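Arylsulfatase (Pseudoalteromonas sp. MB47, PDB 7AJ0) probably hydrolyses sulfate ester groups of the algal polysaccharide fucoidan, as a calcium-binding sulfatase of the alkaline phosphatase clan. Local coordinates at residues Arg113-Gly119 and Met503-Thr509; Gln419-Trp424 and Phe495-Ile500; Thr378-Thr383 and Phe400-Thr406; Ser140-Ser146 and Val171-Tyr175. All coordinates share one frame; numbering follows the deposited sequence.

Contacts 1 and 2 are neighbours, with centres about 13 Å apart, and both use helix 489-505. M503 of contact 1 packs on W424 of contact 2, in strand 420-425 of the four-stranded antiparallel sheet. Contact 3 joins them through D401, which forms a salt bridge with R117; its centre is about 17 Å from that of contact 1. Contact 4 lies about 28 Å from contact 2 between centres and meets contact 3 where Y381 packs on Q141. Its loop leads into strand 175-177 of the large mixed sheet. Along the chain, contact 4 closes first, then contact 3, then contact 2. All three are nested within contact 1, which ties helix 489-505 back to helix 115-118.

Contact 1: Arg113-Gly119 and Met503-Thr509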
loop_
_atom_site.group_PDB
_atom_site.type_symbol
_atom_site.label_atom_id
_atom_site.label_comp_id
_atom_site.label_asym_id
_atom_site.label_seq_id
_atom_site.Cartn_x
_atom_site.Cartn_y
_atom_site.Cartn_z
ATOM N N ARG A 113 19.945 34.176 -0.642
ATOM C CA ARG A 113 18.554 34.304 -1.049
ATOM C C ARG A 113 17.988 32.957 -1.461
ATOM O O ARG A 113 18.615 32.225 -2.233
ATOM C CB ARG A 113 18.431 35.304 -2.208
ATOM C CG ARG A 113 18.308 36.741 -1.749
ATOM C CD ARG A 113 18.834 37.725 -2.771
ATOM N NE ARG A 113 18.173 37.627 -4.070
ATOM C CZ ARG A 113 16.957 38.093 -4.335
ATOM N NH1 ARG A 113 16.242 38.677 -3.384
ATOM N NH2 ARG A 113 16.453 37.968 -5.555
ATOM N N LEU A 114 16.815 32.633 -0.935
ATOM C CA LEU A 114 16.089 31.469 -1.416
ATOM C C LEU A 114 15.977 31.543 -2.937
ATOM O O LEU A 114 15.692 32.615 -3.485
ATOM C CB LEU A 114 14.704 31.411 -0.774
ATOM C CG LEU A 114 14.696 31.043 0.710
ATOM C CD1 LEU A 114 13.337 31.324 1.327
ATOM C CD2 LEU A 114 15.079 29.581 0.899
ATOM N N PRO A 115 16.210 30.439 -3.651
ATOM C CA PRO A 115 16.278 30.525 -5.120
ATOM C C PRO A 115 14.965 30.907 -5.784
ATOM O O PRO A 115 14.984 31.310 -6.954
ATOM C CB PRO A 115 16.730 29.118 -5.541
ATOM C CG PRO A 115 16.443 28.240 -4.376
ATOM C CD PRO A 115 16.535 29.090 -3.149
ATOM N N VAL A 116 13.830 30.801 -5.092
ATOM C CA VAL A 116 12.581 31.236 -5.705
ATOM C C VAL A 116 12.590 32.746 -5.919
ATOM O O VAL A 116 11.929 33.255 -6.833
ATOM C CB VAL A 116 11.378 30.788 -4.854
ATOM C CG1 VAL A 116 11.344 31.531 -3.525
ATOM C CG2 VAL A 116 10.085 30.990 -5.628
ATOM N N ARG A 117 13.338 33.485 -5.096
ATOM C CA ARG A 117 13.430 34.927 -5.286
ATOM C C ARG A 117 14.290 35.270 -6.497
ATOM O O ARG A 117 13.972 36.195 -7.253
ATOM C CB ARG A 117 14.008 35.595 -4.039
ATOM C CG ARG A 117 13.281 35.281 -2.744
ATOM C CD ARG A 117 13.755 36.201 -1.631
ATOM N NE ARG A 117 13.289 35.782 -0.312
ATOM C CZ ARG A 117 12.125 36.134 0.226
ATOM N NH1 ARG A 117 11.284 36.911 -0.440
ATOM N NH2 ARG A 117 11.800 35.701 1.436
ATOM N N SER A 118 15.382 34.532 -6.696
ATOM C CA SER A 118 16.348 34.852 -7.737
ATOM C C SER A 118 15.996 34.248 -9.087
ATOM O O SER A 118 16.399 34.790 -10.123
ATOM C CB SER A 118 17.741 34.366 -7.322
ATOM O OG SER A 118 17.778 32.952 -7.214
ATOM N N GLY A 119 15.248 33.150 -9.103
ATOM C CA GLY A 119 15.019 32.402 -10.316
ATOM C C GLY A 119 15.986 31.264 -10.537
ATOM O O GLY A 119 15.861 30.548 -11.541
ATOM N N MET A 503 7.295 38.216 -0.437
ATOM C CA MET A 503 7.403 38.034 -1.879
ATOM C C MET A 503 6.382 38.850 -2.654
ATOM O O MET A 503 6.467 38.907 -3.884
ATOM C CB MET A 503 7.266 36.550 -2.214
ATOM C CG MET A 503 8.336 35.718 -1.542
ATOM S SD MET A 503 8.224 33.956 -1.846
ATOM C CE MET A 503 9.714 33.418 -1.008
ATOM N N LYS A 504 5.421 39.467 -1.971
ATOM C CA LYS A 504 4.597 40.516 -2.558
ATOM C C LYS A 504 5.281 41.872 -2.423
ATOM O O LYS A 504 5.318 42.650 -3.383
ATOM C CB LYS A 504 3.224 40.540 -1.880
ATOM C CG LYS A 504 2.267 41.610 -2.389
ATOM C CD LYS A 504 1.654 41.230 -3.730
ATOM C CE LYS A 504 0.708 42.313 -4.234
ATOM N NZ LYS A 504 -0.430 42.552 -3.298
ATOM N N LYS A 505 5.837 42.149 -1.242
ATOM C CA LYS A 505 6.549 43.400 -1.003
ATOM C C LYS A 505 7.863 43.457 -1.769
ATOM O O LYS A 505 8.297 44.543 -2.169
ATOM C CB LYS A 505 6.789 43.555 0.500
ATOM C CG LYS A 505 7.419 44.865 0.942
ATOM C CD LYS A 505 7.482 44.922 2.470
ATOM C CE LYS A 505 7.991 46.261 2.981
ATOM N NZ LYS A 505 9.368 46.563 2.500
ATOM N N TYR A 506 8.506 42.308 -1.982
ATOM C CA TYR A 506 9.750 42.210 -2.746
ATOM C C TYR A 506 9.544 41.164 -3.831
ATOM O O TYR A 506 9.755 39.965 -3.602
ATOM C CB TYR A 506 10.925 41.854 -1.840
ATOM C CG TYR A 506 11.214 42.899 -0.790
ATOM C CD1 TYR A 506 10.590 42.859 0.448
ATOM C CD2 TYR A 506 12.108 43.932 -1.040
ATOM C CE1 TYR A 506 10.850 43.817 1.410
ATOM C CE2 TYR A 506 12.373 44.895 -0.087
ATOM C CZ TYR A 506 11.743 44.833 1.135
ATOM O OH TYR A 506 12.007 45.791 2.086
ATOM N N PRO A 507 9.135 41.580 -5.031
ATOM C CA PRO A 507 8.741 40.600 -6.053
ATOM C C PRO A 507 9.862 39.629 -6.387
ATOM O O PRO A 507 11.037 39.995 -6.435
ATOM C CB PRO A 507 8.381 41.471 -7.265
ATOM C CG PRO A 507 8.072 42.811 -6.700
ATOM C CD PRO A 507 8.970 42.969 -5.505
ATOM N N ASN A 508 9.478 38.377 -6.623
ATOM C CA ASN A 508 10.422 37.370 -7.080
ATOM C C ASN A 508 10.797 37.622 -8.539
ATOM O O ASN A 508 10.080 38.289 -9.290
ATOM C CB ASN A 508 9.835 35.967 -6.926
ATOM C CG ASN A 508 9.648 35.564 -5.471
ATOM O OD1 ASN A 508 10.314 36.083 -4.575
ATOM N ND2 ASN A 508 8.744 34.620 -5.234
ATOM N N THR A 509 11.938 37.068 -8.937
ATOM C CA THR A 509 12.429 37.241 -10.296
ATOM C C THR A 509 11.771 36.241 -11.237
ATOM O O THR A 509 11.725 35.041 -10.951
ATOM C CB THR A 509 13.949 37.071 -10.338
ATOM O OG1 THR A 509 14.572 38.100 -9.560
ATOM C CG2 THR A 509 14.456 37.138 -11.770
HETATM O O HOH W 1 13.934 39.324 -6.804
HETATM O O HOH W 2 11.487 38.014 -3.186
#
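In the sulfatase fold, the short, weakly bonded helix 115-118 meets the end of C-terminal helix 489-505 and the tail that follows it. R117 O is the centre of the polar part. It accepts from T509 N at 2.8 Å, and from T509 OG1, which lies in the carbonyl plane, at 3.1 Å. Water 1 lies at the edge of the R113 guanidinium, accepts from NH2 and sits near R117 O and P507 O. R117 turns its guanidinium toward the helix end, where M503 CE lies over one face, 3.7 Å above the plane. The extended M503 chain carries CE on to V116 CG1, at 3.5 Å, and crosses both side chains at about a right angle. D401 forms a salt bridge with R117 NH2, while E138 pairs with R113. The N508 amide stands 72° from the R117 guanidinium plane. Water 2 joins the two groups: it accepts from R117 NH1 at 3.0 Å and donates to N508 OD1 at 2.7 Å.

Contact 2: Gln419-Trp424 and Phe495-Ile500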
loop_
_atom_site.group_PDB
_atom_site.type_symbol
_atom_site.label_atom_id
_atom_site.label_comp_id
_atom_site.label_asym_id
_atom_site.label_seq_id
_atom_site.Cartn_x
_atom_site.Cartn_y
_atom_site.Cartn_z
ATOM N N GLN A 419 15.123 32.014 13.610
ATOM C CA GLN A 419 13.921 31.534 14.273
ATOM C C GLN A 419 13.187 30.478 13.464
ATOM O O GLN A 419 12.546 29.597 14.049
ATOM C CB GLN A 419 12.982 32.711 14.546
ATOM C CG GLN A 419 11.866 32.406 15.518
ATOM C CD GLN A 419 11.066 33.641 15.886
ATOM O OE1 GLN A 419 10.715 33.839 17.049
ATOM N NE2 GLN A 419 10.773 34.477 14.895
ATOM N N VAL A 420 13.264 30.539 12.136
ATOM C CA VAL A 420 12.501 29.648 11.274
ATOM C C VAL A 420 13.327 29.312 10.041
ATOM O O VAL A 420 14.101 30.135 9.542
ATOM C CB VAL A 420 11.149 30.275 10.852
ATOM C CG1 VAL A 420 10.388 29.331 9.935
ATOM C CG2 VAL A 420 10.311 30.635 12.071
ATOM N N VAL A 421 13.161 28.085 9.555
ATOM C CA VAL A 421 13.703 27.654 8.274
ATOM C C VAL A 421 12.525 27.437 7.336
ATOM O O VAL A 421 11.576 26.724 7.680
ATOM C CB VAL A 421 14.542 26.373 8.406
ATOM C CG1 VAL A 421 14.983 25.880 7.034
ATOM C CG2 VAL A 421 15.749 26.624 9.294
ATOM N N TYR A 422 12.577 28.064 6.165
ATOM C CA TYR A 422 11.528 27.941 5.162
ATOM C C TYR A 422 12.010 27.036 4.040
ATOM O O TYR A 422 13.107 27.228 3.503
ATOM C CB TYR A 422 11.136 29.312 4.616
ATOM C CG TYR A 422 10.573 30.218 5.681
ATOM C CD1 TYR A 422 9.249 30.112 6.079
ATOM C CD2 TYR A 422 11.371 31.171 6.299
ATOM C CE1 TYR A 422 8.734 30.931 7.058
ATOM C CE2 TYR A 422 10.863 31.998 7.274
ATOM C CZ TYR A 422 9.544 31.873 7.652
ATOM O OH TYR A 422 9.031 32.694 8.629
ATOM N N MET A 423 11.186 26.060 3.684
ATOM C CA MET A 423 11.556 25.001 2.757
ATOM C C MET A 423 10.723 25.123 1.494
ATOM O O MET A 423 9.495 25.233 1.561
ATOM C CB MET A 423 11.363 23.642 3.428
ATOM C CG MET A 423 11.734 23.690 4.906
ATOM S SD MET A 423 12.346 22.151 5.584
ATOM C CE MET A 423 12.866 22.713 7.200
ATOM N N TRP A 424 11.401 25.125 0.348
ATOM C CA TRP A 424 10.763 25.278 -0.947
ATOM C C TRP A 424 11.206 24.162 -1.881
ATOM O O TRP A 424 12.363 23.733 -1.848
ATOM C CB TRP A 424 11.113 26.622 -1.596
ATOM C CG TRP A 424 10.494 27.807 -0.945
ATOM C CD1 TRP A 424 10.856 28.369 0.240
ATOM C CD2 TRP A 424 9.409 28.594 -1.449
ATOM N NE1 TRP A 424 10.062 29.457 0.512
ATOM C CE2 TRP A 424 9.163 29.614 -0.511
ATOM C CE3 TRP A 424 8.618 28.533 -2.601
ATOM C CZ2 TRP A 424 8.159 30.565 -0.684
ATOM C CZ3 TRP A 424 7.621 29.478 -2.774
ATOM C CH2 TRP A 424 7.404 30.482 -1.821
ATOM N N PHE A 495 3.824 32.452 10.514
ATOM C CA PHE A 495 5.144 32.466 9.893
ATOM C C PHE A 495 5.047 32.204 8.392
ATOM O O PHE A 495 5.739 32.849 7.597
ATOM C CB PHE A 495 6.055 31.431 10.556
ATOM C CG PHE A 495 6.638 31.873 11.874
ATOM C CD1 PHE A 495 7.102 33.166 12.057
ATOM C CD2 PHE A 495 6.733 30.983 12.932
ATOM C CE1 PHE A 495 7.640 33.561 13.267
ATOM C CE2 PHE A 495 7.270 31.372 14.144
ATOM C CZ PHE A 495 7.725 32.663 14.311
ATOM N N MET A 496 4.198 31.256 7.984
ATOM C CA MET A 496 4.015 31.007 6.558
ATOM C C MET A 496 3.496 32.254 5.853
ATOM O O MET A 496 4.057 32.691 4.841
ATOM C CB MET A 496 3.051 29.841 6.333
ATOM C CG MET A 496 2.457 29.818 4.927
ATOM S SD MET A 496 1.377 28.412 4.607
ATOM C CE MET A 496 0.020 28.750 5.726
ATOM N N LYS A 497 2.406 32.828 6.368
ATOM C CA LYS A 497 1.789 33.977 5.715
ATOM C C LYS A 497 2.784 35.119 5.564
ATOM O O LYS A 497 2.912 35.709 4.485
ATOM C CB LYS A 497 0.566 34.433 6.512
ATOM C CG LYS A 497 -0.529 33.384 6.638
ATOM C CD LYS A 497 -1.315 33.236 5.346
ATOM C CE LYS A 497 -2.474 32.257 5.509
ATOM N NZ LYS A 497 -3.435 32.687 6.567
ATOM N N ALA A 498 3.503 35.444 6.641
ATOM C CA ALA A 498 4.468 36.536 6.578
ATOM C C ALA A 498 5.563 36.239 5.563
ATOM O O ALA A 498 5.972 37.123 4.799
ATOM C CB ALA A 498 5.067 36.784 7.962
ATOM N N HIS A 499 6.047 34.997 5.535
ATOM C CA HIS A 499 7.089 34.626 4.586
ATOM C C HIS A 499 6.621 34.838 3.153
ATOM O O HIS A 499 7.352 35.388 2.322
ATOM C CB HIS A 499 7.496 33.171 4.806
ATOM C CG HIS A 499 8.590 32.709 3.897
ATOM N ND1 HIS A 499 9.884 33.172 3.997
ATOM C CD2 HIS A 499 8.583 31.827 2.871
ATOM C CE1 HIS A 499 10.628 32.594 3.073
ATOM N NE2 HIS A 499 9.862 31.775 2.374
ATOM N N ILE A 500 5.401 34.393 2.843
ATOM C CA ILE A 500 4.859 34.599 1.506
ATOM C C ILE A 500 4.654 36.086 1.240
ATOM O O ILE A 500 4.803 36.547 0.102
ATOM C CB ILE A 500 3.546 33.811 1.334
ATOM C CG1 ILE A 500 3.798 32.301 1.413
ATOM C CG2 ILE A 500 2.871 34.169 0.016
ATOM C CD1 ILE A 500 4.671 31.748 0.308
#
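Y422, F495 and H499 bury the most surface where strand 420-424 crosses helix 495-500 at 66°. The Y422 and H499 rings form an offset stack, with centroids 3.7 Å apart and planes 6° from parallel. H499 ND1 lies over the centre of the tyrosine ring. V420 CG1 sits over the opposite face, toward the rim, so the phenol ring is held between valine and histidine. H499 CG is anti to the backbone N (chi1 -179°), which swings the imidazole out from the helix toward the tyrosine and the indole. W424 NE1 donates to H499 NE2 at 3.0 Å, close to both ring planes. This bond and the stack help fix the rotation of the imidazole. F495 turns one ring face to V420 CG2, a CH-pi contact 3.7 Å from the centroid, and W434 meets it edge to face. An alanine in place of Y422 would probably leave one imidazole face without its stacking partner and open a gap between V420 and H499. I500 CD1 packs on W424 CH2 at 3.7 Å. Y422, W424 and H499 thus form an aromatic cluster that joins the C-terminal helix to the edge strand of the four-stranded antiparallel sheet.

Contact 3: Thr378-Thr383 and Phe400-Thr406; sequences TDIYMT and FDGIDQT
The F400 ring is met obliquely by Y381 OH and by the M382 CE methyl, which packs on F400 CB at 3.8 Å. M382 CE also lies at the edge of the Y381 ring, in plane, and Y381 OH hydrogen-bonds to V139 O. They lie where helix 377-387 of the sulfatase fold meets the loop to helix 406-409. D379 OD1 accepts from I403 N at 2.8 Å, on the anti side and 32° out of plane. D379 OD2 is met from above the carboxylate plane by Q405 NE2 at 3.3 Å, the amide being turned 75° from it. Q405 OE1 accepts from R417 N, and R418 forms a salt bridge with D379 OD1. G402 passes close to the helix, where a beta carbon would clash with T378 O. M382 is bent at chi2 and chi3, which brings CE to G402 O. D404 OD1 accepts from T406 N in an Asx turn. T383 OG1 donates to D379 O at 2.6 Å and accepts from Q405 N at 3.0 Å.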
loop_
_atom_site.group_PDB
_atom_site.type_symbol
_atom_site.label_atom_id
_atom_site.label_comp_id
_atom_site.label_asym_id
_atom_site.label_seq_id
_atom_site.Cartn_x
_atom_site.Cartn_y
_atom_site.Cartn_z
ATOM N N THR A 378 22.070 29.950 3.527
ATOM C CA THR A 378 22.119 31.395 3.355
ATOM C C THR A 378 22.778 32.085 4.544
ATOM O O THR A 378 23.250 33.217 4.404
ATOM C CB THR A 378 20.714 31.964 3.151
ATOM O OG1 THR A 378 19.891 31.632 4.277
ATOM C CG2 THR A 378 20.088 31.409 1.882
ATOM N N ASP A 379 22.818 31.428 5.707
ATOM C CA ASP A 379 23.472 32.020 6.867
ATOM C C ASP A 379 24.989 32.019 6.716
ATOM O O ASP A 379 25.666 32.890 7.271
ATOM C CB ASP A 379 23.064 31.276 8.139
ATOM C CG ASP A 379 21.581 31.405 8.442
ATOM O OD1 ASP A 379 20.931 32.301 7.865
ATOM O OD2 ASP A 379 21.068 30.614 9.264
ATOM N N ILE A 380 25.541 31.051 5.982
ATOM C CA ILE A 380 26.971 31.077 5.688
ATOM C C ILE A 380 27.305 32.299 4.843
ATOM O O ILE A 380 28.298 32.996 5.086
ATOM C CB ILE A 380 27.401 29.775 4.989
ATOM C CG1 ILE A 380 27.129 28.571 5.893
ATOM C CG2 ILE A 380 28.877 29.842 4.611
ATOM C CD1 ILE A 380 27.221 27.230 5.184
ATOM N N TYR A 381 26.474 32.575 3.835
ATOM C CA TYR A 381 26.652 33.764 3.011
ATOM C C TYR A 381 26.631 35.026 3.861
ATOM O O TYR A 381 27.551 35.848 3.796
ATOM C CB TYR A 381 25.554 33.793 1.944
ATOM C CG TYR A 381 25.418 35.080 1.167
ATOM C CD1 TYR A 381 24.711 36.156 1.686
ATOM C CD2 TYR A 381 25.962 35.205 -0.103
ATOM C CE1 TYR A 381 24.570 37.325 0.975
ATOM C CE2 TYR A 381 25.826 36.372 -0.822
ATOM C CZ TYR A 381 25.130 37.427 -0.279
ATOM O OH TYR A 381 24.994 38.595 -0.992
ATOM N N MET A 382 25.589 35.190 4.678
ATOM C CA MET A 382 25.447 36.415 5.457
ATOM C C MET A 382 26.503 36.509 6.549
ATOM O O MET A 382 26.956 37.610 6.881
ATOM C CB MET A 382 24.046 36.486 6.063
ATOM C CG MET A 382 23.578 37.899 6.372
ATOM S SD MET A 382 23.494 38.945 4.903
ATOM C CE MET A 382 22.129 38.205 4.010
ATOM N N THR A 383 26.898 35.372 7.126
ATOM C CA THR A 383 27.997 35.368 8.086
ATOM C C THR A 383 29.304 35.777 7.414
ATOM O O THR A 383 30.083 36.557 7.974
ATOM C CB THR A 383 28.122 33.979 8.719
ATOM O OG1 THR A 383 26.892 33.641 9.381
ATOM C CG2 THR A 383 29.265 33.933 9.720
ATOM N N PHE A 400 16.669 39.478 1.457
ATOM C CA PHE A 400 17.730 38.522 1.748
ATOM C C PHE A 400 17.298 37.624 2.897
ATOM O O PHE A 400 16.941 38.111 3.976
ATOM C CB PHE A 400 19.034 39.246 2.069
ATOM C CG PHE A 400 19.723 39.792 0.857
ATOM C CD1 PHE A 400 20.630 39.018 0.158
ATOM C CD2 PHE A 400 19.448 41.071 0.404
ATOM C CE1 PHE A 400 21.260 39.511 -0.964
ATOM C CE2 PHE A 400 20.075 41.569 -0.719
ATOM C CZ PHE A 400 20.982 40.788 -1.405
ATOM N N ASP A 401 17.331 36.316 2.658
ATOM C CA ASP A 401 16.885 35.334 3.634
ATOM C C ASP A 401 17.966 34.945 4.629
ATOM O O ASP A 401 17.641 34.427 5.705
ATOM C CB ASP A 401 16.390 34.082 2.905
ATOM C CG ASP A 401 15.252 34.378 1.950
ATOM O OD1 ASP A 401 14.128 34.646 2.422
ATOM O OD2 ASP A 401 15.484 34.363 0.722
ATOM N N GLY A 402 19.232 35.188 4.304
ATOM C CA GLY A 402 20.303 34.796 5.193
ATOM C C GLY A 402 20.367 35.665 6.434
ATOM O O GLY A 402 20.001 36.840 6.423
ATOM N N ILE A 403 20.842 35.063 7.521
ATOM C CA ILE A 403 21.004 35.738 8.802
ATOM C C ILE A 403 22.455 35.597 9.237
ATOM O O ILE A 403 23.029 34.504 9.156
ATOM C CB ILE A 403 20.058 35.160 9.872
ATOM C CG1 ILE A 403 18.600 35.356 9.451
ATOM C CG2 ILE A 403 20.336 35.806 11.220
ATOM C CD1 ILE A 403 17.616 34.514 10.239
ATOM N N ASP A 404 23.046 36.699 9.690
ATOM C CA ASP A 404 24.391 36.659 10.250
ATOM C C ASP A 404 24.393 35.822 11.523
ATOM O O ASP A 404 23.665 36.124 12.472
ATOM C CB ASP A 404 24.874 38.078 10.537
ATOM C CG ASP A 404 26.229 38.108 11.222
ATOM O OD1 ASP A 404 26.979 37.116 11.111
ATOM O OD2 ASP A 404 26.540 39.125 11.879
ATOM N N GLN A 405 25.208 34.766 11.541
ATOM C CA GLN A 405 25.275 33.846 12.669
ATOM C C GLN A 405 26.612 33.915 13.401
ATOM O O GLN A 405 26.958 32.990 14.143
ATOM C CB GLN A 405 25.015 32.413 12.196
ATOM C CG GLN A 405 23.616 32.167 11.653
ATOM C CD GLN A 405 22.583 31.994 12.750
ATOM O OE1 GLN A 405 22.784 32.432 13.882
ATOM N NE2 GLN A 405 21.473 31.342 12.421
ATOM N N THR A 406 27.375 34.993 13.208
ATOM C CA THR A 406 28.672 35.100 13.868
ATOM C C THR A 406 28.530 35.006 15.383
ATOM O O THR A 406 29.347 34.360 16.051
ATOM C CB THR A 406 29.354 36.409 13.469
ATOM O OG1 THR A 406 29.643 36.388 12.065
ATOM C CG2 THR A 406 30.645 36.603 14.247
#

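Contact 4: Ser140-Ser146 and Val171-Tyr175; sequences SQGKLLS and VGFDY
S140 is the N-cap of helix 141-146, and its hydroxyl also ties the helix to the loop before strand 175-177 in the sulfatase domain. S140 OG accepts from K143 N at 3.3 Å, the capping bond, and donates to V171 O at 2.7 Å. Its chi1 of 65° sets OG between the backbone N and the carbonyl carbon, where it can serve both partners. An alanine at S140 would probably leave K143 N without its side-chain cap and deprive V171 O of its serine donor. The tight part lies beside this cap. G142 and G172 let the two backbones close up, to 3.7 Å between K143 CA and G172 CA. A beta carbon on G172 would clash with S140 OG and K143 N. G142 CA sits over one face of the F173 ring, 4.0 Å from its centroid, in a CH-pi contact. The ring lies where a beta carbon on G142 would strike it. The looser side is at partly exposed K143. Its CE stays 4.0 Å from V171 O, and water 3 accepts weakly from NZ. That water also accepts from S140 N and donates to V171 O. At the other end of the helix, D174 is paired with K221, and S146 OG also meets T152. S146 OG lies 2.9 Å from D174 OD2.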
loop_
_atom_site.group_PDB
_atom_site.type_symbol
_atom_site.label_atom_id
_atom_site.label_comp_id
_atom_site.label_asym_id
_atom_site.label_seq_id
_atom_site.Cartn_x
_atom_site.Cartn_y
_atom_site.Cartn_z
ATOM N N SER A 140 26.987 38.088 -5.357
ATOM C CA SER A 140 27.697 37.007 -4.693
ATOM C C SER A 140 28.640 37.561 -3.627
ATOM O O SER A 140 29.011 38.737 -3.639
ATOM C CB SER A 140 28.491 36.183 -5.706
ATOM O OG SER A 140 29.524 36.959 -6.288
ATOM N N GLN A 141 29.027 36.689 -2.690
ATOM C CA GLN A 141 30.003 37.104 -1.688
ATOM C C GLN A 141 31.365 37.343 -2.324
ATOM O O GLN A 141 32.157 38.142 -1.812
ATOM C CB GLN A 141 30.110 36.072 -0.564
ATOM C CG GLN A 141 30.610 34.702 -0.974
ATOM C CD GLN A 141 29.480 33.717 -1.206
ATOM O OE1 GLN A 141 28.746 33.825 -2.186
ATOM N NE2 GLN A 141 29.331 32.754 -0.301
ATOM N N GLY A 142 31.653 36.669 -3.438
ATOM C CA GLY A 142 32.857 36.988 -4.183
ATOM C C GLY A 142 32.912 38.452 -4.573
ATOM O O GLY A 142 33.933 39.118 -4.400
ATOM N N LYS A 143 31.801 38.976 -5.094
ATOM C CA LYS A 143 31.777 40.367 -5.529
ATOM C C LYS A 143 32.000 41.310 -4.355
ATOM O O LYS A 143 32.814 42.240 -4.435
ATOM C CB LYS A 143 30.448 40.673 -6.225
ATOM C CG LYS A 143 30.324 42.103 -6.730
ATOM C CD LYS A 143 29.045 42.314 -7.535
ATOM C CE LYS A 143 29.119 41.647 -8.905
ATOM N NZ LYS A 143 27.826 41.732 -9.648
ATOM N N LEU A 144 31.293 41.083 -3.250
ATOM C CA LEU A 144 31.340 42.025 -2.139
ATOM C C LEU A 144 32.647 41.929 -1.362
ATOM O O LEU A 144 33.167 42.950 -0.898
ATOM C CB LEU A 144 30.145 41.797 -1.211
ATOM C CG LEU A 144 28.785 42.039 -1.866
ATOM C CD1 LEU A 144 27.663 41.866 -0.862
ATOM C CD2 LEU A 144 28.719 43.423 -2.496
ATOM N N LEU A 145 33.199 40.724 -1.216
ATOM C CA LEU A 145 34.446 40.577 -0.472
ATOM C C LEU A 145 35.652 40.979 -1.315
ATOM O O LEU A 145 36.599 41.579 -0.796
ATOM C CB LEU A 145 34.590 39.140 0.026
ATOM C CG LEU A 145 33.580 38.725 1.097
ATOM C CD1 LEU A 145 33.671 37.234 1.376
ATOM C CD2 LEU A 145 33.790 39.524 2.377
ATOM N N SER A 146 35.636 40.667 -2.613
ATOM C CA SER A 146 36.697 41.146 -3.491
ATOM C C SER A 146 36.836 42.660 -3.418
ATOM O O SER A 146 37.939 43.195 -3.581
ATOM C CB SER A 146 36.424 40.722 -4.935
ATOM O OG SER A 146 36.820 39.381 -5.156
ATOM N N VAL A 171 30.732 36.566 -12.105
ATOM C CA VAL A 171 29.683 37.054 -11.222
ATOM C C VAL A 171 30.251 37.556 -9.894
ATOM O O VAL A 171 29.515 37.705 -8.926
ATOM C CB VAL A 171 28.610 35.972 -10.983
ATOM C CG1 VAL A 171 28.153 35.368 -12.303
ATOM C CG2 VAL A 171 29.141 34.893 -10.044
ATOM N N GLY A 172 31.556 37.811 -9.836
ATOM C CA GLY A 172 32.148 38.401 -8.652
ATOM C C GLY A 172 33.445 37.768 -8.192
ATOM O O GLY A 172 34.349 38.470 -7.727
ATOM N N PHE A 173 33.554 36.449 -8.302
ATOM C CA PHE A 173 34.742 35.760 -7.815
ATOM C C PHE A 173 35.951 36.102 -8.677
ATOM O O PHE A 173 35.840 36.273 -9.894
ATOM C CB PHE A 173 34.519 34.247 -7.808
ATOM C CG PHE A 173 33.481 33.790 -6.822
ATOM C CD1 PHE A 173 32.143 33.739 -7.179
ATOM C CD2 PHE A 173 33.844 33.402 -5.541
ATOM C CE1 PHE A 173 31.186 33.314 -6.275
ATOM C CE2 PHE A 173 32.892 32.977 -4.632
ATOM C CZ PHE A 173 31.561 32.932 -5.000
ATOM N N ASP A 174 37.118 36.196 -8.033
ATOM C CA ASP A 174 38.343 36.492 -8.766
ATOM C C ASP A 174 38.793 35.311 -9.616
ATOM O O ASP A 174 39.395 35.506 -10.677
ATOM C CB ASP A 174 39.466 36.876 -7.799
ATOM C CG ASP A 174 39.181 38.159 -7.045
ATOM O OD1 ASP A 174 38.763 39.152 -7.679
ATOM O OD2 ASP A 174 39.379 38.172 -5.812
ATOM N N TYR A 175 38.521 34.087 -9.172
ATOM C CA TYR A 175 39.053 32.898 -9.821
ATOM C C TYR A 175 38.018 31.788 -9.789
ATOM O O TYR A 175 37.401 31.543 -8.750
ATOM C CB TYR A 175 40.347 32.442 -9.130
ATOM C CG TYR A 175 41.055 31.299 -9.817
ATOM C CD1 TYR A 175 41.522 31.434 -11.116
ATOM C CD2 TYR A 175 41.273 30.094 -9.164
ATOM C CE1 TYR A 175 42.174 30.398 -11.751
ATOM C CE2 TYR A 175 41.929 29.052 -9.791
ATOM C CZ TYR A 175 42.377 29.211 -11.084
ATOM O OH TYR A 175 43.028 28.181 -11.719
HETATM O O HOH W 3 27.244 38.870 -8.132
#